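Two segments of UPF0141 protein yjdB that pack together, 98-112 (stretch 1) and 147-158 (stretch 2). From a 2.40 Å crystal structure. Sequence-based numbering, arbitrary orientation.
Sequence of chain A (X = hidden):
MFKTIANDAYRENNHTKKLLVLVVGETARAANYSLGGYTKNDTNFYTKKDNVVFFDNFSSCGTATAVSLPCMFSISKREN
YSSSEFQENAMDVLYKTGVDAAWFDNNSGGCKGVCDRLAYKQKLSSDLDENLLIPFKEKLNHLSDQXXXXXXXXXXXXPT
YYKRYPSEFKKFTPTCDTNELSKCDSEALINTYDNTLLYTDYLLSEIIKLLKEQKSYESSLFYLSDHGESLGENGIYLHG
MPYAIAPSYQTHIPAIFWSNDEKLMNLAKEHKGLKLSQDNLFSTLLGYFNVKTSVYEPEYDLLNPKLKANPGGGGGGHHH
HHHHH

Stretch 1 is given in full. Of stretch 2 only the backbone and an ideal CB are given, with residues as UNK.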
# COMPACT_ATOMS: atom_id res chain seq x y z
N GLY A 98 22.53 1.18 0.29
CA GLY A 98 22.93 -0.11 0.83
C GLY A 98 21.84 -0.95 1.47
O GLY A 98 22.12 -2.03 1.96
N VAL A 99 20.61 -0.45 1.48
CA VAL A 99 19.48 -1.23 2.00
C VAL A 99 19.15 -2.42 1.08
O VAL A 99 19.20 -2.29 -0.14
CB VAL A 99 18.24 -0.35 2.17
CG1 VAL A 99 17.13 -1.11 2.89
CG2 VAL A 99 18.61 0.90 2.93
N ASP A 100 18.85 -3.57 1.67
CA ASP A 100 18.40 -4.74 0.89
C ASP A 100 16.95 -4.53 0.40
O ASP A 100 16.01 -4.43 1.21
CB ASP A 100 18.52 -6.02 1.72
CG ASP A 100 18.28 -7.29 0.90
OD1 ASP A 100 17.62 -7.24 -0.17
OD2 ASP A 100 18.76 -8.35 1.34
N ALA A 101 16.78 -4.42 -0.91
CA ALA A 101 15.47 -4.13 -1.51
C ALA A 101 14.97 -5.25 -2.39
O ALA A 101 15.65 -5.67 -3.33
CB ALA A 101 15.55 -2.83 -2.31
N ALA A 102 13.77 -5.74 -2.10
CA ALA A 102 13.08 -6.73 -2.95
C ALA A 102 11.69 -6.22 -3.36
O ALA A 102 10.97 -5.61 -2.55
CB ALA A 102 12.98 -8.08 -2.25
N TRP A 103 11.34 -6.41 -4.64
CA TRP A 103 10.03 -6.03 -5.16
C TRP A 103 9.32 -7.22 -5.83
O TRP A 103 9.74 -7.71 -6.88
CB TRP A 103 10.18 -4.85 -6.15
CG TRP A 103 8.87 -4.27 -6.66
CD1 TRP A 103 8.00 -4.86 -7.52
CD2 TRP A 103 8.31 -2.98 -6.35
NE1 TRP A 103 6.93 -4.04 -7.76
CE2 TRP A 103 7.09 -2.87 -7.05
CE3 TRP A 103 8.71 -1.92 -5.54
CZ2 TRP A 103 6.27 -1.74 -6.97
CZ3 TRP A 103 7.90 -0.80 -5.46
CH2 TRP A 103 6.70 -0.71 -6.18
N PHE A 104 8.24 -7.70 -5.22
CA PHE A 104 7.47 -8.81 -5.79
C PHE A 104 6.08 -8.33 -6.29
O PHE A 104 5.25 -7.86 -5.50
CB PHE A 104 7.30 -9.94 -4.76
CG PHE A 104 8.60 -10.47 -4.22
CD1 PHE A 104 9.67 -10.71 -5.07
CD2 PHE A 104 8.76 -10.70 -2.86
CE1 PHE A 104 10.87 -11.19 -4.57
CE2 PHE A 104 9.97 -11.18 -2.36
CZ PHE A 104 11.02 -11.42 -3.22
N ASP A 105 5.84 -8.47 -7.59
CA ASP A 105 4.68 -7.83 -8.23
C ASP A 105 3.69 -8.83 -8.81
O ASP A 105 4.02 -9.59 -9.72
CB ASP A 105 5.17 -6.89 -9.33
CG ASP A 105 4.17 -5.78 -9.63
OD1 ASP A 105 3.03 -6.10 -9.98
OD2 ASP A 105 4.53 -4.59 -9.46
N ASN A 106 2.46 -8.81 -8.29
CA ASN A 106 1.37 -9.64 -8.79
C ASN A 106 0.31 -8.81 -9.54
O ASN A 106 -0.73 -9.31 -9.95
CB ASN A 106 0.72 -10.40 -7.64
CG ASN A 106 -0.20 -11.52 -8.13
OD1 ASN A 106 0.12 -12.21 -9.09
ND2 ASN A 106 -1.34 -11.70 -7.46
N ASN A 107 0.60 -7.52 -9.69
CA ASN A 107 -0.36 -6.61 -10.30
C ASN A 107 -0.34 -6.66 -11.82
O ASN A 107 0.72 -6.58 -12.44
CB ASN A 107 -0.08 -5.19 -9.80
CG ASN A 107 -1.20 -4.25 -10.11
OD1 ASN A 107 -1.28 -3.71 -11.21
ND2 ASN A 107 -2.10 -4.07 -9.16
N SER A 108 -1.52 -6.76 -12.43
CA SER A 108 -1.61 -6.91 -13.89
C SER A 108 -0.98 -5.75 -14.65
O SER A 108 -0.68 -5.88 -15.83
CB SER A 108 -3.07 -7.07 -14.33
OG SER A 108 -3.86 -5.93 -14.04
N GLY A 109 -0.78 -4.62 -13.97
CA GLY A 109 -0.20 -3.46 -14.60
C GLY A 109 1.29 -3.27 -14.43
O GLY A 109 1.87 -2.38 -15.05
N GLY A 110 1.91 -4.11 -13.62
CA GLY A 110 3.33 -3.97 -13.36
C GLY A 110 3.69 -2.93 -12.31
O GLY A 110 2.82 -2.46 -11.58
N CYS A 111 4.97 -2.59 -12.21
CA CYS A 111 5.39 -1.65 -11.18
C CYS A 111 5.42 -0.20 -11.70
O CYS A 111 5.92 0.70 -11.01
CB CYS A 111 6.77 -2.04 -10.62
SG CYS A 111 8.10 -2.04 -11.83
N LYS A 112 4.92 0.00 -12.92
CA LYS A 112 4.90 1.32 -13.57
C LYS A 112 6.24 2.05 -13.45
O LYS A 112 6.28 3.25 -13.21
CB LYS A 112 3.79 2.21 -13.00
CG LYS A 112 2.38 1.64 -13.10
CD LYS A 112 1.79 1.88 -14.48
CE LYS A 112 0.41 1.26 -14.66
NZ LYS A 112 0.49 0.20 -15.68
N UNK A 147 16.35 -4.52 5.48
CA UNK A 147 15.63 -4.99 4.29
C UNK A 147 14.31 -4.27 4.06
O UNK A 147 13.52 -4.10 5.00
CB UNK A 147 15.37 -6.49 4.40
N UNK A 148 14.04 -3.89 2.81
CA UNK A 148 12.66 -3.54 2.45
C UNK A 148 12.19 -4.50 1.39
O UNK A 148 12.85 -4.72 0.37
CB UNK A 148 12.55 -2.09 1.96
N UNK A 149 11.03 -5.09 1.67
CA UNK A 149 10.35 -5.97 0.74
C UNK A 149 9.03 -5.34 0.31
O UNK A 149 8.16 -5.04 1.13
CB UNK A 149 10.12 -7.35 1.37
N UNK A 150 8.90 -5.12 -1.00
CA UNK A 150 7.64 -4.58 -1.53
C UNK A 150 6.78 -5.70 -2.10
O UNK A 150 7.24 -6.53 -2.90
CB UNK A 150 7.91 -3.53 -2.60
N UNK A 151 5.53 -5.77 -1.63
CA UNK A 151 4.56 -6.64 -2.25
C UNK A 151 3.50 -5.77 -2.92
O UNK A 151 2.80 -5.00 -2.25
CB UNK A 151 3.94 -7.59 -1.23
N UNK A 152 3.38 -5.91 -4.25
CA UNK A 152 2.41 -5.16 -5.05
C UNK A 152 1.23 -6.07 -5.40
O UNK A 152 1.36 -7.02 -6.19
CB UNK A 152 3.06 -4.61 -6.32
N UNK A 153 0.08 -5.78 -4.79
CA UNK A 153 -1.13 -6.59 -4.93
C UNK A 153 -1.92 -6.34 -6.21
O UNK A 153 -1.90 -5.25 -6.78
CB UNK A 153 -2.04 -6.34 -3.73
N UNK A 154 -2.63 -7.37 -6.66
CA UNK A 154 -3.73 -7.19 -7.60
C UNK A 154 -4.94 -6.66 -6.80
O UNK A 154 -5.78 -5.92 -7.33
CB UNK A 154 -4.06 -8.50 -8.32
N UNK A 155 -5.00 -7.05 -5.53
CA UNK A 155 -5.94 -6.47 -4.59
C UNK A 155 -7.39 -6.57 -5.04
O UNK A 155 -7.96 -7.65 -5.14
CB UNK A 155 -5.58 -5.00 -4.35
N UNK A 156 -8.01 -5.41 -5.28
CA UNK A 156 -9.40 -5.32 -5.68
C UNK A 156 -9.59 -4.92 -7.15
O UNK A 156 -10.63 -4.37 -7.48
CB UNK A 156 -10.12 -4.32 -4.78
N UNK A 157 -8.62 -5.19 -8.01
CA UNK A 157 -8.69 -4.76 -9.40
C UNK A 157 -10.04 -5.15 -10.02
O UNK A 157 -10.49 -6.26 -9.83
CB UNK A 157 -7.54 -5.37 -10.20
N UNK A 158 -10.69 -4.22 -10.69
CA UNK A 158 -11.97 -4.48 -11.34
C UNK A 158 -11.83 -4.42 -12.84
O UNK A 158 -10.75 -4.10 -13.35
CB UNK A 158 -13.03 -3.48 -10.87

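The two strands run parallel, residues 100-105 beside 147-152, with backbone hydrogen bonds linking them. Side chains of paired residues share a face of the sheet, so each position from 147 to 152 has a known neighbour.

Position 147 pairs with Asp100, on the face that also carries Ala102 and Phe104. The ideal CB lies 3.9 Å from Asp100 O. A carboxylate nearby would suit a polar or basic residue. It is Asn147. Its OD1 comes within 3.1 Å of Asp100 OD2, but both are acceptors and do not bond to each other; each is satisfied elsewhere in the structure.

Position 148 pairs with Ala101 on the other face. Its N donates to Asp100 O (2.6 Å), and its O accepts from Ala102 N (2.8 Å). The small Ala101 and Val99 CG1 leave an apolar setting, where Val, Ile or Leu would fit. It is Ile148. Its CG2 lies 3.9 Å from Ala101 CB and 4.4 Å from Val99 CG1.

Position 149 pairs with Ala102, with the Phe104 ring further along. An aliphatic residue suits it, beta-branched or not. It is Ile149, whose CG2 reaches Phe104 CE2 at 4.0 Å.

Position 150 lies beside Trp103. The ideal CB is a tight 3.4 Å from Trp103 CE3, so a compact apolar residue such as Val or Ala is likely. It is Val150. Its CG1 sits over the six-membered ring of Trp103, 3.5 Å from the centroid, in a CH-pi contact.

Position 151 pairs with Phe104, on the same side of the sheet. The ideal CB is 4.5 Å from Phe104 O, and the Phe104 ring offers an apolar surface, so Leu, Ile, Val or Met would do. It is Leu151, whose CD2 meets the ring edge, 3.6 Å from Phe104 CD2.

Position 152 is the most telling. Its CB lies 3.5 Å from Asp105 OD2, an acceptor that also receives a hydrogen bond from Trp103 NE1 (3.0 Å). A donor is favoured: His, Asn, Gln or a basic residue. It is His152. ND1 donates to Asp105 OD2 at 2.6 Å. Asn107 CB packs over one face of the imidazole, 3.5 Å from its centroid, while Gly110 O lies at its edge, 3.0 Å from CE1.

Position 153 points away from stretch 1, which leaves its side chain undetermined. Its O accepts from Asn107 ND2 (2.7 Å). It is Leu153.

Position 154 points sideways, its CB 3.8 Å from Asn106 O. The free Ser108 N invites an acceptor on a flexible chain, so Gln or Glu would serve. It is Gln154. OE1 accepts from Ser108 N (2.7 Å), with a weak bond from Ser108 OG (3.5 Å).

Positions 154 to 157 form a type II' turn. At 155 the positive phi favours glycine, and Gly155 is found. Positions 156 and 158 are out of reach; they are Ser156 and Gly158.

Position 157 points toward stretch 1, its CB 5.3 Å from Ser108 OG. A medium or long polar side chain could meet that hydroxyl. His157 places a ring face against it, with NE2 4.0 Å from Ser108 OG.

Stretch 2 (147-158) NIIVLHLQGSHG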
# COMPACT_ATOMS: atom_id res chain seq x y z
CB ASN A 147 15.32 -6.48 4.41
CG ASN A 147 16.51 -7.30 4.83
OD1 ASN A 147 17.23 -7.87 4.00
ND2 ASN A 147 16.74 -7.37 6.14
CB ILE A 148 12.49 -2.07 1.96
CG1 ILE A 148 11.00 -1.77 1.74
CG2 ILE A 148 13.32 -1.78 0.71
CD1 ILE A 148 10.68 -0.32 1.41
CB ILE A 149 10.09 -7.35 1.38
CG1 ILE A 149 11.41 -7.91 1.94
CG2 ILE A 149 9.44 -8.29 0.35
CD1 ILE A 149 11.32 -9.29 2.56
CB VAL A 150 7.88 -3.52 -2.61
CG1 VAL A 150 6.53 -3.00 -3.11
CG2 VAL A 150 8.73 -2.36 -2.07
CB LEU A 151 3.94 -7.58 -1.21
CG LEU A 151 4.94 -8.38 -0.37
CD1 LEU A 151 4.22 -9.24 0.67
CD2 LEU A 151 5.87 -9.21 -1.24
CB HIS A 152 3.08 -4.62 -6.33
CG HIS A 152 2.22 -3.66 -7.12
ND1 HIS A 152 2.50 -3.33 -8.43
CD2 HIS A 152 1.12 -2.96 -6.78
CE1 HIS A 152 1.58 -2.49 -8.88
NE2 HIS A 152 0.74 -2.24 -7.90
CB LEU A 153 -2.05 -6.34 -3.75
CG LEU A 153 -1.46 -6.48 -2.35
CD1 LEU A 153 -2.56 -6.26 -1.31
CD2 LEU A 153 -0.79 -7.84 -2.19
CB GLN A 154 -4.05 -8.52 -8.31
CG GLN A 154 -5.06 -8.45 -9.46
CD GLN A 154 -4.54 -7.79 -10.75
OE1 GLN A 154 -3.64 -6.96 -10.73
NE2 GLN A 154 -5.14 -8.16 -11.87
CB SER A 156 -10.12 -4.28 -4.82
OG SER A 156 -10.14 -4.63 -3.45
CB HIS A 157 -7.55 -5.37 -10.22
CG HIS A 157 -7.51 -4.93 -11.65
ND1 HIS A 157 -7.97 -5.72 -12.69
CD2 HIS A 157 -7.05 -3.78 -12.22
CE1 HIS A 157 -7.81 -5.08 -13.84
NE2 HIS A 157 -7.26 -3.90 -13.58
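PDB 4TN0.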